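Local coordinates for protein acetyl-CoA acetyltransferase (Elizabethkingia anophelis NUHP1, PDB 6BN2) that probably catalyses the reversible, cysteine-dependent condensation of two acetyl-CoA molecules to acetoacetyl-CoA, as a member of the thiolase family, at residues S30-P33 and A34-G38; F221-E225 and E226-V230; G247-A251 and A252-T256; R364-V367 and T368-V372; N371-Q375 and N376-Y380. All blocks are in the same frame, centred on the assembly; numbering follows the deposited sequence.

Contact 1. Residues S30-P33 and A34-G38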
loop_
_atom_site.group_PDB
_atom_site.type_symbol
_atom_site.label_atom_id
_atom_site.label_comp_id
_atom_site.label_asym_id
_atom_site.label_seq_id
_atom_site.Cartn_x
_atom_site.Cartn_y
_atom_site.Cartn_z
ATOM N N SER A 30 -19.575 7.464 10.747
ATOM C CA SER A 30 -18.392 7.808 11.522
ATOM C C SER A 30 -18.054 6.758 12.574
ATOM O O SER A 30 -16.904 6.706 13.030
ATOM C CB SER A 30 -18.576 9.177 12.175
ATOM O OG SER A 30 -19.671 9.175 13.065
ATOM N N GLY A 31 -19.013 5.915 12.953
ATOM C CA GLY A 31 -18.771 4.828 13.884
ATOM C C GLY A 31 -18.495 3.476 13.255
ATOM O O GLY A 31 -18.409 2.479 13.985
ATOM N N VAL A 32 -18.358 3.407 11.935
ATOM C CA VAL A 32 -18.131 2.164 11.210
ATOM C C VAL A 32 -16.712 2.220 10.649
ATOM O O VAL A 32 -16.454 2.979 9.703
ATOM C CB VAL A 32 -19.165 1.964 10.094
ATOM C CG1 VAL A 32 -18.939 0.640 9.391
ATOM C CG2 VAL A 32 -20.590 2.059 10.667
ATOM N N PRO A 33 -15.769 1.453 11.195
ATOM C CA PRO A 33 -14.360 1.582 10.773
ATOM C C PRO A 33 -14.166 1.347 9.284
ATOM O O PRO A 33 -14.915 0.607 8.648
ATOM C CB PRO A 33 -13.646 0.500 11.588
ATOM C CG PRO A 33 -14.514 0.252 12.772
ATOM C CD PRO A 33 -15.944 0.455 12.259
ATOM N N ALA A 34 -13.117 1.976 8.735
ATOM C CA ALA A 34 -12.807 1.811 7.321
ATOM C C ALA A 34 -12.771 0.340 6.913
ATOM O O ALA A 34 -13.268 -0.027 5.840
ATOM C CB ALA A 34 -11.451 2.465 7.012
ATOM N N THR A 35 -12.152 -0.513 7.737
ATOM C CA THR A 35 -12.028 -1.924 7.365
ATOM C C THR A 35 -13.383 -2.608 7.294
ATOM O O THR A 35 -13.569 -3.518 6.480
ATOM C CB THR A 35 -11.111 -2.668 8.343
ATOM O OG1 THR A 35 -11.581 -2.487 9.685
ATOM C CG2 THR A 35 -9.649 -2.160 8.230
ATOM N N GLN A 36 -14.335 -2.185 8.139
ATOM C CA GLN A 36 -15.670 -2.755 8.059
ATOM C C GLN A 36 -16.420 -2.219 6.843
ATOM O O GLN A 36 -17.175 -2.962 6.212
ATOM C CB GLN A 36 -16.426 -2.486 9.359
ATOM C CG GLN A 36 -17.911 -2.789 9.322
ATOM C CD GLN A 36 -18.282 -4.244 9.086
ATOM O OE1 GLN A 36 -17.454 -5.143 9.168
ATOM N NE2 GLN A 36 -19.568 -4.479 8.812
ATOM N N LEU A 37 -16.222 -0.939 6.491
ATOM C CA LEU A 37 -16.783 -0.450 5.234
ATOM C C LEU A 37 -16.206 -1.228 4.057
ATOM O O LEU A 37 -16.940 -1.605 3.136
ATOM C CB LEU A 37 -16.522 1.053 5.073
ATOM C CG LEU A 37 -17.170 1.932 6.144
ATOM C CD1 LEU A 37 -16.703 3.385 5.990
ATOM C CD2 LEU A 37 -18.694 1.861 6.054
ATOM N N GLY A 38 -14.898 -1.521 4.097
ATOM C CA GLY A 38 -14.318 -2.360 3.057
ATOM C C GLY A 38 -14.950 -3.741 3.025
ATOM O O GLY A 38 -15.219 -4.283 1.950
#
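V32 and L37 meet across the first turn of helix 34-48, and their apolar contact is one of two kinds of interaction that start this helix. The methyl CG1 of V32 lies 3.6 Å from CD2 of L37, with the two side chains at about a right angle. That methyl stands opposite the backbone N of V32 (chi1 -178°), an orientation that carries it over the helical turn. The same methyl also touches the aliphatic part of Q36, with V32 CG1 at 3.6 Å from Q36 CG. Q36 then bends at its second torsion and takes its amide away from the loop; in the conformer described, it is CG and CB that make the contact. The pyrrolidine ring of P33 adds a looser contact, CD of P33 lying 4.2 Å from CB of Q36.

P33 occupies the N-cap position, V32 precedes it and L37 is the fourth residue of the helix, so the V32-L37 pair has the spacing of a hydrophobic staple. It lies where the loop after strand 12-24 passes into this helix of the thiolase N-terminal domain.

The polar part of the contact is carried by the backbone. L37 N donates to P33 O at 3.0 Å, nearly straight at 164°, which makes the first regular bond of the helix. Q36 N adds a weak bond to that oxygen at 2.9 Å, strongly bent. Proline has no side-chain acceptor with which to cap the helix. Further out, V32 O accepts a hydrogen bond from N125 ND2, while the side chains of V32 and L37 rest on I211 and V209 of strand 209-211.

Contact 2. Residues F221-E225 and E226-V230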
loop_
_atom_site.group_PDB
_atom_site.type_symbol
_atom_site.label_atom_id
_atom_site.label_comp_id
_atom_site.label_asym_id
_atom_site.label_seq_id
_atom_site.Cartn_x
_atom_site.Cartn_y
_atom_site.Cartn_z
ATOM N N PHE A 221 -28.076 2.422 6.406
ATOM C CA PHE A 221 -27.590 3.579 5.662
ATOM C C PHE A 221 -27.461 3.179 4.195
ATOM O O PHE A 221 -26.614 2.355 3.847
ATOM C CB PHE A 221 -26.253 4.051 6.236
ATOM C CG PHE A 221 -25.713 5.291 5.581
ATOM C CD1 PHE A 221 -24.527 5.256 4.863
ATOM C CD2 PHE A 221 -26.402 6.498 5.690
ATOM C CE1 PHE A 221 -24.022 6.411 4.247
ATOM C CE2 PHE A 221 -25.905 7.646 5.079
ATOM C CZ PHE A 221 -24.719 7.602 4.358
ATOM N N ALA A 222 -28.335 3.722 3.333
ATOM C CA ALA A 222 -28.439 3.228 1.965
ATOM C C ALA A 222 -28.247 4.281 0.882
ATOM O O ALA A 222 -28.250 3.931 -0.305
ATOM C CB ALA A 222 -29.799 2.549 1.753
ATOM N N GLU A 223 -28.058 5.543 1.242
ATOM C CA GLU A 223 -27.998 6.606 0.254
ATOM C C GLU A 223 -26.940 7.627 0.656
ATOM O O GLU A 223 -26.798 7.947 1.841
ATOM C CB GLU A 223 -29.372 7.276 0.113
ATOM C CG GLU A 223 -29.455 8.298 -1.011
ATOM C CD GLU A 223 -30.886 8.756 -1.279
ATOM O OE1 GLU A 223 -31.833 8.111 -0.775
ATOM O OE2 GLU A 223 -31.056 9.759 -2.000
ATOM N N ASP A 224 -26.200 8.125 -0.340
ATOM C CA ASP A 224 -25.225 9.189 -0.113
ATOM C C ASP A 224 -25.889 10.340 0.621
ATOM O O ASP A 224 -26.998 10.743 0.271
ATOM C CB ASP A 224 -24.674 9.709 -1.444
ATOM C CG ASP A 224 -23.926 8.661 -2.224
ATOM O OD1 ASP A 224 -23.229 7.819 -1.627
ATOM O OD2 ASP A 224 -24.018 8.688 -3.459
ATOM N N GLU A 225 -25.225 10.869 1.652
ATOM C CA GLU A 225 -25.853 11.941 2.418
ATOM C C GLU A 225 -25.218 13.304 2.175
ATOM O O GLU A 225 -25.815 14.319 2.558
ATOM C CB GLU A 225 -25.852 11.632 3.930
ATOM C CG GLU A 225 -24.462 11.607 4.602
ATOM C CD GLU A 225 -24.522 11.112 6.054
ATOM O OE1 GLU A 225 -25.630 10.920 6.604
ATOM O OE2 GLU A 225 -23.445 10.903 6.658
ATOM N N GLU A 226 -24.058 13.360 1.516
ATOM C CA GLU A 226 -23.382 14.640 1.337
ATOM C C GLU A 226 -24.167 15.583 0.429
ATOM O O GLU A 226 -24.174 16.794 0.657
ATOM C CB GLU A 226 -21.976 14.425 0.773
ATOM C CG GLU A 226 -21.113 15.670 0.843
ATOM C CD GLU A 226 -20.829 16.082 2.276
ATOM O OE1 GLU A 226 -20.366 15.230 3.073
ATOM O OE2 GLU A 226 -21.089 17.255 2.620
ATOM N N TYR A 227 -24.824 15.055 -0.609
ATOM C CA TYR A 227 -25.383 15.931 -1.639
ATOM C C TYR A 227 -26.614 16.671 -1.152
ATOM O O TYR A 227 -27.047 17.639 -1.798
ATOM C CB TYR A 227 -25.696 15.132 -2.918
ATOM C CG TYR A 227 -26.957 14.304 -2.880
ATOM C CD1 TYR A 227 -28.178 14.852 -3.280
ATOM C CD2 TYR A 227 -26.948 12.974 -2.466
ATOM C CE1 TYR A 227 -29.342 14.116 -3.261
ATOM C CE2 TYR A 227 -28.126 12.220 -2.444
ATOM C CZ TYR A 227 -29.318 12.801 -2.846
ATOM O OH TYR A 227 -30.497 12.090 -2.839
ATOM N N LYS A 228 -27.186 16.242 -0.032
ATOM C CA LYS A 228 -28.253 16.991 0.608
ATOM C C LYS A 228 -27.729 18.107 1.509
ATOM O O LYS A 228 -28.518 18.952 1.937
ATOM C CB LYS A 228 -29.138 16.014 1.380
ATOM C CG LYS A 228 -29.946 15.120 0.450
ATOM C CD LYS A 228 -30.521 13.899 1.152
ATOM C CE LYS A 228 -29.491 12.780 1.229
ATOM N NZ LYS A 228 -30.097 11.474 1.613
ATOM N N ASN A 229 -26.421 18.150 1.781
ATOM C CA ASN A 229 -25.817 19.195 2.614
ATOM C C ASN A 229 -25.380 20.364 1.732
ATOM O O ASN A 229 -24.191 20.591 1.485
ATOM C CB ASN A 229 -24.629 18.647 3.395
ATOM C CG ASN A 229 -25.005 17.532 4.332
ATOM O OD1 ASN A 229 -26.147 17.433 4.775
ATOM N ND2 ASN A 229 -24.032 16.683 4.655
ATOM N N VAL A 230 -26.367 21.113 1.256
ATOM C CA VAL A 230 -26.098 22.251 0.386
ATOM C C VAL A 230 -27.234 23.248 0.538
ATOM O O VAL A 230 -28.398 22.868 0.684
ATOM C CB VAL A 230 -25.926 21.809 -1.087
ATOM C CG1 VAL A 230 -27.241 21.250 -1.646
ATOM C CG2 VAL A 230 -25.409 22.966 -1.937
HETATM O O HOH W 1 -28.747 8.992 3.423
HETATM O O HOH W 2 -27.301 15.007 4.693
#
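E223 and Y227 are joined by a short hydrogen bond across an irregular turn in the connection between strands 219-221 and 258-268: 226-228 coil as in a helix but lack its repeating hydrogen bonds, and N229 then centres an inverse gamma turn. Y227 OH donates to E223 OE2 at 2.5 Å, meeting that oxygen nearly along its C-O axis. The carboxylate approaches the ring at its edge, and the two planes differ by only 22°. Y227 CG lies between its own backbone N and carbonyl carbon (chi1 78°), turning the ring back over the preceding residues, where CE2 comes within 3.3 Å of D224 O.

K228 folds across this pair. Its CG lies 3.9 Å above one face of the Y227 ring, near the rim, and its NZ is 4.1 Å from E223 OE2, beyond salt-bridge range but probably favourable to the negative charge.

In the next shell, W197 stacks on Y227 and also bonds through NE1 to D224 OD2, which forms a salt bridge with R19. E225 is held by S24 N and S28 OG. E226 OE1 is held by S24 OG and N258 ND2, its side chain about 8 Å from that of H356, the predicted proton acceptor. A water donates to E223 O at 2.7 Å and accepts only a weak bond from K228 NZ.

Contact 3. Residues G247-A251 and A252-T256. With CA (calcium ion), chain B.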
loop_
_atom_site.group_PDB
_atom_site.type_symbol
_atom_site.label_atom_id
_atom_site.label_comp_id
_atom_site.label_asym_id
_atom_site.label_seq_id
_atom_site.Cartn_x
_atom_site.Cartn_y
_atom_site.Cartn_z
ATOM N N GLY A 247 -9.525 35.036 -3.443
ATOM C CA GLY A 247 -9.702 33.603 -3.441
ATOM C C GLY A 247 -10.860 33.169 -4.314
ATOM O O GLY A 247 -11.659 33.977 -4.797
ATOM N N THR A 248 -10.933 31.859 -4.536
ATOM C CA THR A 248 -12.009 31.275 -5.330
ATOM C C THR A 248 -12.586 29.999 -4.736
ATOM O O THR A 248 -13.758 29.704 -4.992
ATOM C CB THR A 248 -11.542 30.978 -6.770
ATOM O OG1 THR A 248 -10.537 29.952 -6.756
ATOM C CG2 THR A 248 -10.990 32.224 -7.458
ATOM N N VAL A 249 -11.825 29.240 -3.949
ATOM C CA VAL A 249 -12.243 27.932 -3.460
ATOM C C VAL A 249 -12.986 28.102 -2.141
ATOM O O VAL A 249 -12.516 28.808 -1.240
ATOM C CB VAL A 249 -11.021 27.008 -3.296
ATOM C CG1 VAL A 249 -11.445 25.648 -2.730
ATOM C CG2 VAL A 249 -10.276 26.857 -4.635
ATOM N N THR A 250 -14.148 27.452 -2.020
ATOM C CA THR A 250 -14.969 27.540 -0.814
ATOM C C THR A 250 -15.295 26.145 -0.297
ATOM O O THR A 250 -15.004 25.128 -0.933
ATOM C CB THR A 250 -16.295 28.270 -1.053
ATOM O OG1 THR A 250 -17.136 27.433 -1.859
ATOM C CG2 THR A 250 -16.083 29.617 -1.748
ATOM N N ALA A 251 -15.951 26.112 0.866
ATOM C CA ALA A 251 -16.390 24.832 1.413
ATOM C C ALA A 251 -17.397 24.149 0.500
ATOM O O ALA A 251 -17.492 22.916 0.496
ATOM C CB ALA A 251 -16.991 25.027 2.809
ATOM N N ALA A 252 -18.162 24.925 -0.271
ATOM C CA ALA A 252 -19.177 24.344 -1.140
ATOM C C ALA A 252 -18.640 23.884 -2.480
ATOM O O ALA A 252 -19.184 22.935 -3.051
ATOM C CB ALA A 252 -20.307 25.341 -1.401
ATOM N N ASN A 253 -17.619 24.544 -3.026
ATOM C CA ASN A 253 -17.130 24.140 -4.341
ATOM C C ASN A 253 -15.876 23.279 -4.256
ATOM O O ASN A 253 -15.379 22.813 -5.287
ATOM C CB ASN A 253 -16.950 25.378 -5.265
ATOM C CG ASN A 253 -15.803 26.310 -4.853
ATOM O OD1 ASN A 253 -14.790 25.876 -4.308
ATOM N ND2 ASN A 253 -15.948 27.599 -5.177
ATOM N N ALA A 254 -15.399 23.007 -3.045
ATOM C CA ALA A 254 -14.424 21.960 -2.783
ATOM C C ALA A 254 -15.165 20.703 -2.358
ATOM O O ALA A 254 -16.305 20.758 -1.895
ATOM C CB ALA A 254 -13.460 22.391 -1.678
ATOM N N SER A 255 -14.519 19.555 -2.522
ATOM C CA SER A 255 -15.095 18.342 -1.974
ATOM C C SER A 255 -15.011 18.376 -0.450
ATOM O O SER A 255 -14.388 19.258 0.155
ATOM C CB SER A 255 -14.393 17.100 -2.534
ATOM O OG SER A 255 -13.020 17.057 -2.168
ATOM N N THR A 256 -15.635 17.399 0.168
ATOM C CA THR A 256 -15.678 17.283 1.611
ATOM C C THR A 256 -14.823 16.102 2.042
ATOM O O THR A 256 -14.272 15.374 1.209
ATOM C CB THR A 256 -17.119 17.097 2.071
ATOM O OG1 THR A 256 -17.718 16.089 1.248
ATOM C CG2 THR A 256 -17.885 18.406 1.924
HETATM CA CA CA B . -18.725 20.658 -1.219
HETATM O O HOH W 3 -15.416 21.369 1.665
HETATM O O HOH W 4 -20.103 18.890 -0.892
#
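N253 turns its side-chain amide back on the chain and grips two backbone groups at once, as a neighbouring peptide would. ND2 donates to T248 O at 3.0 Å, almost straight (167°), with the acceptor close to the plane of the amide. OD1 accepts from T250 N at 2.9 Å, but this donor sits well above the carbonyl plane, 44° out of it, and so misses the lone pair. The amide reaches both because CG lies between the backbone N and carbonyl carbon of N253 (chi1 69°). D183 OD1 takes a further hydrogen bond from ND2, so a helix residue helps fix the rotation of the amide.

T250 supplies the complementary half. Its OG1 accepts from N253 N at 3.2 Å and, weakly, from A252 N, while T250 O accepts from A254 N at 3.0 Å. Side-chain and main-chain oxygens of one threonine thus both receive the following amides, which is an ST motif. CG1 of V249 packs on CB of A254 beside it, 4.0 Å apart.

Beyond the turn, one water donates to both A251 O and S255 O. The folded loop presents A254 O to a calcium ion at 2.5 Å. A second water binds the metal at 2.3 Å, Y190 OH of helix 179-198 is a further ligand, and A252 also belongs to this calcium site.

Contact 4. Residues R364-V367 and T368-V372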
loop_
_atom_site.group_PDB
_atom_site.type_symbol
_atom_site.label_atom_id
_atom_site.label_comp_id
_atom_site.label_asym_id
_atom_site.label_seq_id
_atom_site.Cartn_x
_atom_site.Cartn_y
_atom_site.Cartn_z
ATOM N N ARG A 364 -14.197 3.940 -6.672
ATOM C CA ARG A 364 -15.606 4.327 -6.699
ATOM C C ARG A 364 -15.991 4.908 -8.060
ATOM O O ARG A 364 -17.054 4.577 -8.610
ATOM C CB ARG A 364 -15.866 5.320 -5.560
ATOM C CG ARG A 364 -17.345 5.508 -5.187
ATOM C CD ARG A 364 -18.092 6.384 -6.206
ATOM N NE ARG A 364 -17.589 7.762 -6.223
ATOM C CZ ARG A 364 -17.949 8.676 -7.125
ATOM N NH1 ARG A 364 -18.774 8.352 -8.117
ATOM N NH2 ARG A 364 -17.471 9.909 -7.051
ATOM N N ILE A 365 -15.138 5.766 -8.636
ATOM C CA ILE A 365 -15.511 6.364 -9.920
ATOM C C ILE A 365 -15.522 5.331 -11.050
ATOM O O ILE A 365 -16.243 5.520 -12.034
ATOM C CB ILE A 365 -14.613 7.570 -10.275
ATOM C CG1 ILE A 365 -13.145 7.179 -10.459
ATOM C CG2 ILE A 365 -14.786 8.687 -9.218
ATOM C CD1 ILE A 365 -12.273 8.377 -10.945
ATOM N N ILE A 366 -14.784 4.223 -10.915
ATOM C CA ILE A 366 -14.904 3.131 -11.885
ATOM C C ILE A 366 -16.258 2.441 -11.753
ATOM O O ILE A 366 -16.914 2.126 -12.759
ATOM C CB ILE A 366 -13.758 2.122 -11.701
ATOM C CG1 ILE A 366 -12.404 2.826 -11.787
ATOM C CG2 ILE A 366 -13.849 1.046 -12.771
ATOM C CD1 ILE A 366 -11.230 1.870 -11.468
ATOM N N VAL A 367 -16.680 2.167 -10.516
ATOM C CA VAL A 367 -18.004 1.589 -10.266
ATOM C C VAL A 367 -19.078 2.459 -10.907
ATOM O O VAL A 367 -19.952 1.973 -11.643
ATOM C CB VAL A 367 -18.241 1.437 -8.750
ATOM C CG1 VAL A 367 -19.659 0.894 -8.471
ATOM C CG2 VAL A 367 -17.182 0.513 -8.119
ATOM N N THR A 368 -19.002 3.770 -10.665
ATOM C CA THR A 368 -19.997 4.676 -11.224
ATOM C C THR A 368 -19.920 4.715 -12.747
ATOM O O THR A 368 -20.957 4.684 -13.418
ATOM C CB THR A 368 -19.811 6.069 -10.626
ATOM O OG1 THR A 368 -20.033 5.986 -9.215
ATOM C CG2 THR A 368 -20.792 7.074 -11.237
ATOM N N LEU A 369 -18.704 4.774 -13.301
ATOM C CA LEU A 369 -18.531 4.803 -14.758
ATOM C C LEU A 369 -19.163 3.585 -15.425
ATOM O O LEU A 369 -19.814 3.713 -16.466
ATOM C CB LEU A 369 -17.040 4.882 -15.096
ATOM C CG LEU A 369 -16.727 4.871 -16.594
ATOM C CD1 LEU A 369 -17.279 6.131 -17.264
ATOM C CD2 LEU A 369 -15.217 4.798 -16.801
ATOM N N ILE A 370 -18.968 2.390 -14.854
ATOM C CA ILE A 370 -19.585 1.185 -15.426
ATOM C C ILE A 370 -21.079 1.393 -15.606
ATOM O O ILE A 370 -21.664 1.054 -16.646
ATOM C CB ILE A 370 -19.297 -0.037 -14.534
ATOM C CG1 ILE A 370 -17.825 -0.416 -14.664
ATOM C CG2 ILE A 370 -20.236 -1.214 -14.896
ATOM C CD1 ILE A 370 -17.327 -1.340 -13.546
ATOM N N ASN A 371 -21.722 1.941 -14.582
ATOM C CA ASN A 371 -23.162 2.107 -14.648
ATOM C C ASN A 371 -23.567 3.269 -15.537
ATOM O O ASN A 371 -24.587 3.179 -16.215
ATOM C CB ASN A 371 -23.700 2.234 -13.225
ATOM C CG ASN A 371 -23.621 0.909 -12.508
ATOM O OD1 ASN A 371 -22.673 0.636 -11.737
ATOM N ND2 ASN A 371 -24.558 0.041 -12.823
ATOM N N VAL A 372 -22.781 4.347 -15.575
ATOM C CA VAL A 372 -23.038 5.419 -16.540
ATOM C C VAL A 372 -23.042 4.869 -17.963
ATOM O O VAL A 372 -23.927 5.189 -18.771
ATOM C CB VAL A 372 -22.003 6.547 -16.385
ATOM C CG1 VAL A 372 -22.008 7.439 -17.635
ATOM C CG2 VAL A 372 -22.258 7.377 -15.119
#
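The guanidinium of R364 takes T368 OG1 at its edge and CG2 of its own neighbour I365 over one face, 3.6 Å above the plane and toward the rim. NH1 donates to OG1 of T368 at 2.9 Å with an angle of 151°, and the acceptor lies in the guanidinium plane. The bends at chi2 and chi3 (-76° and -65°) steer the outward-running arginine chain toward the next turn, where NH1 meets T368. CD of R364 also passes close to the threonine hydroxyl, 3.6 Å from OG1. T368 has a second, outside partner: its OG1 is hydrogen-bonded to E205 OE1, and the carboxylate probably strengthens the hold on the arginine.

The pair spans one turn, i to i+4, of helix 358-375 in the thiolase C-terminal domain. The same two residues are also joined through the main chain, T368 N donating to R364 O at 2.9 Å, with like bonds from L369 to I365 and from I370 to I366.

The apolar flank of the turn faces the central sheet. CG2 of I366 approaches CD1 of I370 at 4.3 Å, and these two rest on I395 and I397 of strand 391-399, where L369 joins them. R364 itself reaches R19 and M22 of strand 12-24, and its side chain comes to about 7 Å from that of H356, the predicted proton acceptor.

Contact 5. Residues N371-Q375 and N376-Y380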
loop_
_atom_site.group_PDB
_atom_site.type_symbol
_atom_site.label_atom_id
_atom_site.label_comp_id
_atom_site.label_asym_id
_atom_site.label_seq_id
_atom_site.Cartn_x
_atom_site.Cartn_y
_atom_site.Cartn_z
ATOM N N ASN A 371 -21.722 1.941 -14.582
ATOM C CA ASN A 371 -23.162 2.107 -14.648
ATOM C C ASN A 371 -23.567 3.269 -15.537
ATOM O O ASN A 371 -24.587 3.179 -16.215
ATOM C CB ASN A 371 -23.700 2.234 -13.225
ATOM C CG ASN A 371 -23.621 0.909 -12.508
ATOM O OD1 ASN A 371 -22.673 0.636 -11.737
ATOM N ND2 ASN A 371 -24.558 0.041 -12.823
ATOM N N VAL A 372 -22.781 4.347 -15.575
ATOM C CA VAL A 372 -23.038 5.419 -16.540
ATOM C C VAL A 372 -23.042 4.869 -17.963
ATOM O O VAL A 372 -23.927 5.189 -18.771
ATOM C CB VAL A 372 -22.003 6.547 -16.385
ATOM C CG1 VAL A 372 -22.008 7.439 -17.635
ATOM C CG2 VAL A 372 -22.258 7.377 -15.119
ATOM N N LEU A 373 -22.052 4.030 -18.296
ATOM C CA LEU A 373 -22.011 3.475 -19.649
ATOM C C LEU A 373 -23.250 2.632 -19.952
ATOM O O LEU A 373 -23.817 2.723 -21.045
ATOM C CB LEU A 373 -20.735 2.655 -19.855
ATOM C CG LEU A 373 -19.424 3.424 -19.768
ATOM C CD1 LEU A 373 -18.278 2.408 -19.885
ATOM C CD2 LEU A 373 -19.328 4.493 -20.867
ATOM N N LYS A 374 -23.692 1.807 -19.002
ATOM C CA LYS A 374 -24.869 0.979 -19.252
ATOM C C LYS A 374 -26.131 1.827 -19.345
ATOM O O LYS A 374 -26.987 1.577 -20.202
ATOM C CB LYS A 374 -24.995 -0.084 -18.161
ATOM C CG LYS A 374 -23.873 -1.113 -18.254
ATOM C CD LYS A 374 -23.978 -2.203 -17.201
ATOM C CE LYS A 374 -22.820 -3.175 -17.365
ATOM N NZ LYS A 374 -22.805 -3.752 -18.744
ATOM N N GLN A 375 -26.245 2.850 -18.487
ATOM C CA GLN A 375 -27.423 3.718 -18.496
ATOM C C GLN A 375 -27.567 4.465 -19.809
ATOM O O GLN A 375 -28.687 4.823 -20.207
ATOM C CB GLN A 375 -27.338 4.709 -17.333
ATOM C CG GLN A 375 -27.555 4.024 -15.976
ATOM C CD GLN A 375 -26.941 4.773 -14.810
ATOM O OE1 GLN A 375 -26.511 5.917 -14.941
ATOM N NE2 GLN A 375 -26.883 4.112 -13.657
ATOM N N ASN A 376 -26.458 4.700 -20.497
ATOM C CA ASN A 376 -26.453 5.464 -21.734
ATOM C C ASN A 376 -26.163 4.604 -22.960
ATOM O O ASN A 376 -25.924 5.154 -24.038
ATOM C CB ASN A 376 -25.442 6.607 -21.601
ATOM C CG ASN A 376 -25.888 7.649 -20.590
ATOM O OD1 ASN A 376 -26.681 8.531 -20.921
ATOM N ND2 ASN A 376 -25.411 7.542 -19.354
ATOM N N ASN A 377 -26.198 3.274 -22.819
ATOM C CA ASN A 377 -25.979 2.355 -23.934
ATOM C C ASN A 377 -24.704 2.710 -24.699
ATOM O O ASN A 377 -24.684 2.762 -25.931
ATOM C CB ASN A 377 -27.192 2.345 -24.869
ATOM C CG ASN A 377 -27.167 1.187 -25.841
ATOM O OD1 ASN A 377 -26.689 0.100 -25.514
ATOM N ND2 ASN A 377 -27.680 1.414 -27.047
ATOM N N ALA A 378 -23.641 2.963 -23.950
ATOM C CA ALA A 378 -22.373 3.449 -24.473
ATOM C C ALA A 378 -21.357 2.312 -24.554
ATOM O O ALA A 378 -21.600 1.198 -24.091
ATOM C CB ALA A 378 -21.843 4.582 -23.586
ATOM N N LYS A 379 -20.198 2.615 -25.147
ATOM C CA LYS A 379 -19.158 1.610 -25.355
ATOM C C LYS A 379 -17.929 1.881 -24.491
ATOM O O LYS A 379 -17.719 1.210 -23.477
ATOM C CB LYS A 379 -18.758 1.544 -26.830
ATOM C CG LYS A 379 -17.806 0.385 -27.118
ATOM C CD LYS A 379 -17.502 0.260 -28.596
ATOM C CE LYS A 379 -16.643 -0.961 -28.858
ATOM N NZ LYS A 379 -16.283 -1.068 -30.291
ATOM N N TYR A 380 -17.116 2.872 -24.852
ATOM C CA TYR A 380 -15.901 3.157 -24.097
ATOM C C TYR A 380 -16.115 4.249 -23.054
ATOM O O TYR A 380 -16.758 5.272 -23.317
ATOM C CB TYR A 380 -14.767 3.567 -25.036
ATOM C CG TYR A 380 -14.284 2.468 -25.949
ATOM C CD1 TYR A 380 -13.759 1.287 -25.426
ATOM C CD2 TYR A 380 -14.322 2.620 -27.326
ATOM C CE1 TYR A 380 -13.309 0.278 -26.258
ATOM C CE2 TYR A 380 -13.867 1.622 -28.163
ATOM C CZ TYR A 380 -13.358 0.456 -27.623
ATOM O OH TYR A 380 -12.907 -0.533 -28.463
HETATM O O HOH W 5 -26.380 8.187 -16.572
#
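Helix 358-375 ends between L373 and A378 in a Schellman motif: A378 N donates to L373 O at 2.9 Å, almost straight, and N377 N to K374 O at 3.2 Å, with N377 taking a positive phi of 50°. The second of these donors stands far above the carbonyl plane of K374, whereas A378 N is only modestly tilted from that of L373.

CD2 of L373 lies 3.7 Å from CB of A378, the apolar contact between the C3 and C'' positions that usually accompanies the motif. The branch is carried there with CG opposite the carbonyl carbon (chi1 -64°). The other methyl of L373, CD1, approaches K379 O at 3.8 Å, and CD2 reaches Y380 O, at the first residue of strand 380-387, at 3.6 Å. The same leucine lies on I397 and N399 of strand 391-399, and A378 touches F320 of strand 320-323.

N376 adds a side-chain bond. Its ND2 donates to V372 O at 2.8 Å, with the acceptor in the amide plane, while N376 N makes a weak bond to the same oxygen. The side chains of V372 and N376 lie side by side, pointing the same way, with V372 CG1 3.8 Å from N376 ND2. A water accepts from N376 ND2 and donates to Q375 OE1, and Q375 is also held by K201 O and N348 ND2.

Loop amides and an asparagine amide thus meet the last turn, so the oxygens of V372, L373 and K374, which the helix itself no longer supplies, each have a donor as the chain leaves toward strand 380-387.

Overall arrangement
Along the chain the five contacts follow in series, with contacts 4 and 5 sharing N371 and V372 on helix 358-375, their centres 10 Å apart. Contacts 1 to 3 belong to the N-terminal thiolase domain and contacts 4 and 5 to the C-terminal one. Contacts 2 and 3 lie in the long connection between strands 219-221 and 258-268 and touch where E226 CD meets T256 OG1 at 3.3 Å. Contact 1 starts helix 34-48 and contact 5 ends helix 358-375, about 30 Å apart between centres. Contacts 2, 3 and 4 each bring a side chain to within about 9 Å of that of H356, the predicted proton acceptor, consistent with an active site formed between the two halves.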